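Local atomic coordinates of Crov588 (Cafeteriavirus, PDB entry 6NYR), a protein that is of unknown function but folds as a circular leucine-rich-repeat solenoid built from successive FNIP repeats. Residues His211-Trp216 / Leu231-Phe236. Residues are numbered along the deposited sequence; the frame is centred on the assembly and turned at random.
Sequences HLTFGW and LTYLEF
Two backbone hydrogen bonds from L212 join the parallel strands 211-213 and 233-235, and a third follows from F214, just past the first strand. L212 is gripped at both ends, its N donating to Y233 O (3.0 Å) and its O accepting from E235 N (2.9 Å); F214 N then meets E235 O at 2.8 Å, nearly along the C=O axis. On the face bearing H211, T213, Y233 and E235, Y233 CB lies over one face of the imidazole, 3.7 Å from the H211 ring centroid, a CH-pi contact. The two rings are almost parallel but slid apart and barely overlap. With CG anti to its backbone N (chi1 -179°), Y233 extends along the strand so that its OH donates to E235 OE1 (2.5 Å), in the plane of the phenol ring. The extended E235 chain runs beside T213, whose CG2 is 3.9 Å from E235 CD. On the other face, L212 CD2 packs on L234 CD1 at 3.8 Å; just past the strands F214 and F236 lie side by side, rim to rim, with planes at 7°. These buried residues repeat the leucine-rich core from one FNIP coil to the next. F214 stacks on F218 and F236 on F240, while strands 189-191 and 255-257 flank the pair in the solenoid.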
loop_
_atom_site.group_PDB
_atom_site.type_symbol
_atom_site.label_atom_id
_atom_site.label_comp_id
_atom_site.label_asym_id
_atom_site.label_seq_id
_atom_site.Cartn_x
_atom_site.Cartn_y
_atom_site.Cartn_z
ATOM N N HIS A 211 22.340 7.520 -13.113
ATOM C CA HIS A 211 20.898 7.740 -13.132
ATOM C C HIS A 211 20.633 9.175 -13.568
ATOM O O HIS A 211 21.097 10.117 -12.915
ATOM C CB HIS A 211 20.272 7.500 -11.753
ATOM C CG HIS A 211 20.220 6.062 -11.342
ATOM N ND1 HIS A 211 21.351 5.299 -11.150
ATOM C CD2 HIS A 211 19.169 5.256 -11.061
ATOM C CE1 HIS A 211 20.999 4.080 -10.779
ATOM N NE2 HIS A 211 19.681 4.027 -10.720
ATOM N N LEU A 212 19.875 9.343 -14.650
ATOM C CA LEU A 212 19.539 10.663 -15.173
ATOM C C LEU A 212 18.031 10.739 -15.353
ATOM O O LEU A 212 17.450 9.940 -16.097
ATOM C CB LEU A 212 20.252 10.938 -16.499
ATOM C CG LEU A 212 19.924 12.267 -17.179
ATOM C CD1 LEU A 212 20.252 13.443 -16.271
ATOM C CD2 LEU A 212 20.661 12.396 -18.511
ATOM N N THR A 213 17.407 11.703 -14.681
ATOM C CA THR A 213 15.968 11.907 -14.733
ATOM C C THR A 213 15.680 13.335 -15.172
ATOM O O THR A 213 16.193 14.283 -14.569
ATOM C CB THR A 213 15.320 11.657 -13.361
ATOM O OG1 THR A 213 15.589 10.316 -12.939
ATOM C CG2 THR A 213 13.816 11.880 -13.420
ATOM N N PHE A 214 14.875 13.483 -16.223
ATOM C CA PHE A 214 14.394 14.788 -16.652
ATOM C C PHE A 214 12.981 15.022 -16.134
ATOM O O PHE A 214 12.282 14.100 -15.699
ATOM C CB PHE A 214 14.415 14.936 -18.184
ATOM C CG PHE A 214 15.789 14.949 -18.767
ATOM C CD1 PHE A 214 16.607 16.057 -18.618
ATOM C CD2 PHE A 214 16.266 13.858 -19.469
ATOM C CE1 PHE A 214 17.882 16.072 -19.145
ATOM C CE2 PHE A 214 17.540 13.865 -20.007
ATOM C CZ PHE A 214 18.350 14.974 -19.844
ATOM N N GLY A 215 12.554 16.278 -16.217
ATOM C CA GLY A 215 11.249 16.675 -15.741
ATOM C C GLY A 215 10.313 17.182 -16.818
ATOM O O GLY A 215 10.597 17.087 -18.016
ATOM N N TRP A 216 9.205 17.776 -16.371
ATOM C CA TRP A 216 8.078 18.122 -17.227
ATOM C C TRP A 216 8.479 18.773 -18.541
ATOM O O TRP A 216 8.106 18.292 -19.616
ATOM C CB TRP A 216 7.154 19.044 -16.423
ATOM C CG TRP A 216 5.815 19.354 -17.003
ATOM C CD1 TRP A 216 5.535 20.219 -18.020
ATOM C CD2 TRP A 216 4.558 18.835 -16.561
ATOM N NE1 TRP A 216 4.184 20.255 -18.252
ATOM C CE2 TRP A 216 3.560 19.416 -17.368
ATOM C CE3 TRP A 216 4.178 17.930 -15.565
ATOM C CZ2 TRP A 216 2.208 19.115 -17.212
ATOM C CZ3 TRP A 216 2.837 17.632 -15.413
ATOM C CH2 TRP A 216 1.868 18.223 -16.230
ATOM N N LEU A 231 26.038 5.558 -17.771
ATOM C CA LEU A 231 24.609 5.662 -17.513
ATOM C C LEU A 231 23.933 4.303 -17.630
ATOM O O LEU A 231 24.089 3.599 -18.632
ATOM C CB LEU A 231 23.975 6.648 -18.493
ATOM C CG LEU A 231 22.708 7.345 -18.001
ATOM C CD1 LEU A 231 23.062 8.333 -16.887
ATOM C CD2 LEU A 231 21.974 8.035 -19.137
ATOM N N THR A 232 23.162 3.944 -16.602
ATOM C CA THR A 232 22.325 2.755 -16.644
ATOM C C THR A 232 20.834 3.061 -16.613
ATOM O O THR A 232 20.044 2.236 -17.082
ATOM C CB THR A 232 22.653 1.833 -15.460
ATOM O OG1 THR A 232 22.242 2.455 -14.234
ATOM C CG2 THR A 232 24.147 1.558 -15.409
ATOM N N TYR A 233 20.436 4.214 -16.080
ATOM C CA TYR A 233 19.041 4.578 -15.885
ATOM C C TYR A 233 18.798 5.927 -16.545
ATOM O O TYR A 233 19.521 6.892 -16.275
ATOM C CB TYR A 233 18.697 4.636 -14.387
ATOM C CG TYR A 233 17.255 4.986 -14.090
ATOM C CD1 TYR A 233 16.809 6.297 -14.179
ATOM C CD2 TYR A 233 16.339 4.010 -13.711
ATOM C CE1 TYR A 233 15.497 6.630 -13.911
ATOM C CE2 TYR A 233 15.025 4.336 -13.438
ATOM C CZ TYR A 233 14.607 5.649 -13.538
ATOM O OH TYR A 233 13.299 5.989 -13.270
ATOM N N LEU A 234 17.794 5.985 -17.423
ATOM C CA LEU A 234 17.429 7.221 -18.113
ATOM C C LEU A 234 15.914 7.348 -18.136
ATOM O O LEU A 234 15.228 6.489 -18.702
ATOM C CB LEU A 234 17.997 7.242 -19.539
ATOM C CG LEU A 234 17.704 8.461 -20.409
ATOM C CD1 LEU A 234 18.237 9.726 -19.763
ATOM C CD2 LEU A 234 18.301 8.277 -21.797
ATOM N N GLU A 235 15.397 8.417 -17.531
ATOM C CA GLU A 235 13.963 8.678 -17.475
ATOM C C GLU A 235 13.682 10.075 -18.005
ATOM O O GLU A 235 14.147 11.064 -17.426
ATOM C CB GLU A 235 13.432 8.543 -16.045
ATOM C CG GLU A 235 11.977 8.976 -15.889
ATOM C CD GLU A 235 11.478 8.875 -14.458
ATOM O OE1 GLU A 235 12.139 8.200 -13.646
ATOM O OE2 GLU A 235 10.420 9.464 -14.155
ATOM N N PHE A 236 12.914 10.157 -19.090
ATOM C CA PHE A 236 12.520 11.442 -19.641
ATOM C C PHE A 236 11.243 11.953 -18.977
ATOM O O PHE A 236 10.511 11.215 -18.315
ATOM C CB PHE A 236 12.303 11.368 -21.159
ATOM C CG PHE A 236 13.563 11.165 -21.937
ATOM C CD1 PHE A 236 14.481 12.187 -22.063
ATOM C CD2 PHE A 236 13.828 9.952 -22.550
ATOM C CE1 PHE A 236 15.649 12.002 -22.771
ATOM C CE2 PHE A 236 14.990 9.762 -23.264
ATOM C CZ PHE A 236 15.902 10.788 -23.375
#